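Local coordinates for protein flavocytochrome C3 fumarate reductase (Shewanella frigidimarina, PDB 1QO8) that catalyses, in vitro, the essentially unidirectional reduction of fumarate to succinate, with one FAD and four covalently bound c-type hemes in each subunit, at residues Cys82-Asp86 / His432-Leu436. Numbering follows the deposited sequence.
With HEM (protoporphyrin IX containing Fe), chain C.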
ATOM      1  N   CYS A  82      11.711 -16.962  20.055  1.00 39.94           N
ATOM      2  CA  CYS A  82      10.333 -16.796  20.420  1.00 42.60           C
ATOM      3  C   CYS A  82      10.078 -16.852  21.915  1.00 43.22           C
ATOM      4  O   CYS A  82       9.295 -15.983  22.373  1.00 43.98           O
ATOM      5  CB  CYS A  82       9.420 -17.805  19.773  1.00 40.29           C
ATOM      6  SG  CYS A  82       9.680 -17.893  17.989  1.00 37.27           S
ATOM      7  N   HIS A  83      10.772 -17.728  22.625  1.00 38.02           N
ATOM      8  CA  HIS A  83      10.517 -17.864  24.059  1.00 37.73           C
ATOM      9  C   HIS A  83      11.543 -17.082  24.842  1.00 37.15           C
ATOM     10  O   HIS A  83      12.485 -16.483  24.294  1.00 38.77           O
ATOM     11  CB  HIS A  83      10.515 -19.293  24.535  1.00 35.28           C
ATOM     12  CG  HIS A  83       9.583 -20.262  23.877  1.00 34.50           C
ATOM     13  ND1 HIS A  83       8.225 -20.389  24.268  1.00 36.89           N
ATOM     14  CD2 HIS A  83       9.739 -21.134  22.899  1.00 34.63           C
ATOM     15  CE1 HIS A  83       7.664 -21.346  23.524  1.00 38.07           C
ATOM     16  NE2 HIS A  83       8.569 -21.847  22.603  1.00 31.43           N
ATOM     17  N   SER A  84      11.511 -17.157  26.165  1.00 38.19           N
ATOM     18  CA  SER A  84      12.665 -16.545  26.867  1.00 44.84           C
ATOM     19  C   SER A  84      13.102 -17.483  27.976  1.00 45.88           C
ATOM     20  O   SER A  84      13.225 -17.030  29.098  1.00 47.26           O
ATOM     21  CB  SER A  84      12.338 -15.117  27.266  1.00 51.90           C
ATOM     22  OG  SER A  84      13.495 -14.262  27.376  1.00 54.91           O
ATOM     23  N   PHE A  85      13.255 -18.795  27.725  1.00 45.94           N
ATOM     24  CA  PHE A  85      13.684 -19.706  28.777  1.00 47.24           C
ATOM     25  C   PHE A  85      15.000 -19.225  29.376  1.00 47.07           C
ATOM     26  O   PHE A  85      15.740 -18.597  28.632  1.00 46.91           O
ATOM     27  CB  PHE A  85      13.823 -21.133  28.298  1.00 45.58           C
ATOM     28  CG  PHE A  85      12.615 -21.645  27.562  1.00 46.35           C
ATOM     29  CD1 PHE A  85      11.330 -21.616  28.117  1.00 48.86           C
ATOM     30  CD2 PHE A  85      12.728 -22.152  26.312  1.00 42.69           C
ATOM     31  CE1 PHE A  85      10.261 -22.119  27.396  1.00 48.58           C
ATOM     32  CE2 PHE A  85      11.680 -22.648  25.600  1.00 43.00           C
ATOM     33  CZ  PHE A  85      10.422 -22.667  26.128  1.00 48.61           C
ATOM     34  N   ASP A  86      15.241 -19.493  30.656  1.00 48.95           N
ATOM     35  CA  ASP A  86      16.492 -19.032  31.260  1.00 54.13           C
ATOM     36  C   ASP A  86      17.401 -20.291  31.338  1.00 55.76           C
ATOM     37  O   ASP A  86      16.962 -21.319  31.861  1.00 54.07           O
ATOM     38  CB  ASP A  86      16.197 -18.554  32.677  1.00 59.94           C
ATOM     39  CG  ASP A  86      17.412 -18.214  33.503  1.00 63.26           C
ATOM     40  OD1 ASP A  86      18.437 -17.716  33.001  1.00 64.95           O
ATOM     41  OD2 ASP A  86      17.420 -18.413  34.733  1.00 67.01           O
ATOM     42  N   HIS A 432       4.991 -22.505  33.220  1.00 44.74           N
ATOM     43  CA  HIS A 432       5.921 -23.540  32.790  1.00 49.61           C
ATOM     44  C   HIS A 432       6.803 -22.989  31.648  1.00 48.10           C
ATOM     45  O   HIS A 432       7.970 -23.288  31.580  1.00 45.84           O
ATOM     46  CB  HIS A 432       5.225 -24.752  32.134  1.00 52.72           C
ATOM     47  CG  HIS A 432       4.418 -25.573  33.068  1.00 59.79           C
ATOM     48  ND1 HIS A 432       3.339 -26.371  32.695  1.00 61.68           N
ATOM     49  CD2 HIS A 432       4.558 -25.686  34.434  1.00 61.26           C
ATOM     50  CE1 HIS A 432       2.875 -26.937  33.825  1.00 63.80           C
ATOM     51  NE2 HIS A 432       3.599 -26.553  34.883  1.00 63.78           N
ATOM     52  N   LEU A 433       6.298 -22.084  30.823  1.00 45.67           N
ATOM     53  CA  LEU A 433       7.055 -21.334  29.840  1.00 45.06           C
ATOM     54  C   LEU A 433       7.876 -20.225  30.399  1.00 44.06           C
ATOM     55  O   LEU A 433       8.437 -19.445  29.607  1.00 45.59           O
ATOM     56  CB  LEU A 433       6.135 -20.834  28.705  1.00 42.31           C
ATOM     57  CG  LEU A 433       5.455 -22.002  27.997  1.00 45.93           C
ATOM     58  CD1 LEU A 433       4.536 -21.522  26.855  1.00 42.82           C
ATOM     59  CD2 LEU A 433       6.492 -23.005  27.446  1.00 46.36           C
ATOM     60  N   GLU A 434       7.961 -20.100  31.711  1.00 40.83           N
ATOM     61  CA  GLU A 434       8.642 -19.051  32.413  1.00 41.93           C
ATOM     62  C   GLU A 434       8.179 -17.666  31.982  1.00 42.49           C
ATOM     63  O   GLU A 434       8.914 -16.683  32.171  1.00 40.51           O
ATOM     64  CB  GLU A 434      10.198 -19.186  32.268  1.00 45.36           C
ATOM     65  CG  GLU A 434      10.723 -20.569  32.678  1.00 47.09           C
ATOM     66  CD  GLU A 434      12.218 -20.721  32.394  1.00 49.89           C
ATOM     67  OE1 GLU A 434      13.031 -19.825  32.101  1.00 49.68           O
ATOM     68  OE2 GLU A 434      12.741 -21.817  32.532  1.00 53.37           O
ATOM     69  N   MET A 435       6.896 -17.498  31.681  1.00 43.30           N
ATOM     70  CA  MET A 435       6.408 -16.133  31.380  1.00 45.61           C
ATOM     71  C   MET A 435       5.934 -15.299  32.558  1.00 46.34           C
ATOM     72  O   MET A 435       5.775 -14.047  32.508  1.00 43.76           O
ATOM     73  CB  MET A 435       5.272 -16.369  30.362  1.00 46.62           C
ATOM     74  CG  MET A 435       5.918 -16.787  28.987  1.00 48.00           C
ATOM     75  SD  MET A 435       4.450 -17.288  27.991  1.00 52.18           S
ATOM     76  CE  MET A 435       3.755 -15.654  27.605  1.00 55.49           C
ATOM     77  N   LEU A 436       5.727 -15.984  33.697  1.00 42.85           N
ATOM     78  CA  LEU A 436       5.159 -15.205  34.847  1.00 41.34           C
ATOM     79  C   LEU A 436       6.224 -14.689  35.769  1.00 42.26           C
ATOM     80  O   LEU A 436       7.024 -15.512  36.297  1.00 44.58           O
ATOM     81  CB  LEU A 436       4.273 -16.150  35.674  1.00 38.41           C
ATOM     82  CG  LEU A 436       3.133 -16.802  34.904  1.00 38.91           C
ATOM     83  CD1 LEU A 436       2.234 -17.457  35.931  1.00 38.61           C
ATOM     84  CD2 LEU A 436       2.489 -15.765  33.943  1.00 36.27           C
TER
HETATM   85  CHA HEM C 601       4.696 -23.567  22.818  1.00 38.03           C
HETATM   86  CHB HEM C 601       9.103 -25.139  24.115  1.00 39.81           C
HETATM   87  CHC HEM C 601      10.733 -23.104  20.048  1.00 36.98           C
HETATM   88  CHD HEM C 601       6.602 -20.615  19.531  1.00 38.98           C
HETATM   89  C1A HEM C 601       5.675 -24.230  23.509  1.00 40.06           C
HETATM   90  C2A HEM C 601       5.556 -25.156  24.622  1.00 43.60           C
HETATM   91  C3A HEM C 601       6.760 -25.590  24.966  1.00 38.88           C
HETATM   92  C4A HEM C 601       7.717 -24.915  24.084  1.00 42.62           C
HETATM   93  CMA HEM C 601       7.218 -26.546  26.094  1.00 38.95           C
HETATM   94  CAA HEM C 601       4.199 -25.498  25.319  1.00 39.48           C
HETATM   95  CBA HEM C 601       3.549 -26.795  24.799  1.00 47.07           C
HETATM   96  CGA HEM C 601       3.022 -26.577  23.400  1.00 51.28           C
HETATM   97  O1A HEM C 601       3.565 -27.315  22.512  1.00 58.20           O
HETATM   98  O2A HEM C 601       2.113 -25.711  23.199  1.00 50.82           O
HETATM   99  C1B HEM C 601       9.895 -24.871  23.006  1.00 42.26           C
HETATM  100  C2B HEM C 601      11.221 -25.414  22.745  1.00 39.27           C
HETATM  101  C3B HEM C 601      11.633 -24.875  21.612  1.00 43.60           C
HETATM  102  C4B HEM C 601      10.638 -23.962  21.116  1.00 40.64           C
HETATM  103  CMB HEM C 601      11.855 -26.448  23.661  1.00 41.43           C
HETATM  104  CAB HEM C 601      12.925 -25.172  20.737  1.00 42.02           C
HETATM  105  CBB HEM C 601      13.566 -26.340  20.839  1.00 40.62           C
HETATM  106  C1C HEM C 601       9.824 -22.181  19.586  1.00 40.09           C
HETATM  107  C2C HEM C 601       9.936 -21.313  18.420  1.00 41.55           C
HETATM  108  C3C HEM C 601       8.782 -20.668  18.274  1.00 42.29           C
HETATM  109  C4C HEM C 601       7.895 -21.098  19.329  1.00 41.47           C
HETATM  110  CMC HEM C 601      11.238 -21.237  17.615  1.00 40.16           C
HETATM  111  CAC HEM C 601       8.284 -19.656  17.179  1.00 40.44           C
HETATM  112  CBC HEM C 601       8.632 -19.762  15.900  1.00 41.81           C
HETATM  113  C1D HEM C 601       5.703 -21.234  20.359  1.00 38.25           C
HETATM  114  C2D HEM C 601       4.262 -20.912  20.422  1.00 38.85           C
HETATM  115  C3D HEM C 601       3.743 -21.735  21.318  1.00 39.48           C
HETATM  116  C4D HEM C 601       4.788 -22.584  21.853  1.00 37.50           C
HETATM  117  CMD HEM C 601       3.598 -19.811  19.569  1.00 32.09           C
HETATM  118  CAD HEM C 601       2.251 -21.822  21.801  1.00 37.59           C
HETATM  119  CBD HEM C 601       2.069 -21.205  23.166  1.00 42.98           C
HETATM  120  CGD HEM C 601       0.668 -21.261  23.826  1.00 47.44           C
HETATM  121  O1D HEM C 601      -0.350 -21.054  23.139  1.00 47.48           O
HETATM  122  O2D HEM C 601       0.586 -21.503  25.047  1.00 48.60           O
HETATM  123  NA  HEM C 601       7.024 -24.168  23.169  1.00 41.31           N
HETATM  124  NB  HEM C 601       9.584 -23.964  22.013  1.00 41.09           N
HETATM  125  NC  HEM C 601       8.558 -22.026  20.111  1.00 41.44           N
HETATM  126  ND  HEM C 601       5.992 -22.240  21.236  1.00 39.24           N
HETATM  127 FE   HEM C 601       7.777 -23.165  21.575  1.00 37.13          FE
HETATM  128  O   HOH W   1      13.173 -17.232  32.493  1.00 55.80           O
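Glu434, Leu433 and Phe85 carry most of the 244 Å² buried between Cys82-Asp86 and His432-Leu436. The polar half rests on Glu434, whose carboxylate reaches the other backbone: Asp86 N donates to Glu434 OE1 at 2.7 Å with an N-H...O angle of 142°. The same oxygen accepts from a water (water O to Glu434 OE1 2.6 Å), which also makes a weak bond to Ser84 O at 3.4 Å. The CA-to-CB bond of Glu434 points toward Cys82-Asp86, and with phi/psi of 54/36° the residue is the C-prime position of the Schellman motif that ends helix 425-432 (Met435 N to Tyr430 O, Glu434 N to Asp431 O).

Cys82-Asp86 belongs to the tetraheme cytochrome c3 part and His432-Leu436 to the flavoprotein part, so the contact joins the two, and its apolar half meets at heme 4. Phe85 CE1 lies 3.9 Å from Leu433 CD2, the methyl sitting at the ring edge, near its plane. Both residues also touch the porphyrin, Phe85 CZ being 3.5 Å from HEM CHB and Leu433 CD2 3.6 Å from HEM C3A. That methyl comes within 4.4 Å of His83 CE1 as well, so the flavoprotein side packs beside an axial ligand: His83 NE2 binds HEM FE at 1.8 Å, with His59 NE2 as the second axial ligand. Cys82 SG is 2.4 Å from HEM CAC, too close for a non-bonded contact and consistent with the thioether expected of a c-type heme. Phe85 also stacks on Phe53, while the side chain of His83 is about 10 Å from the FAD.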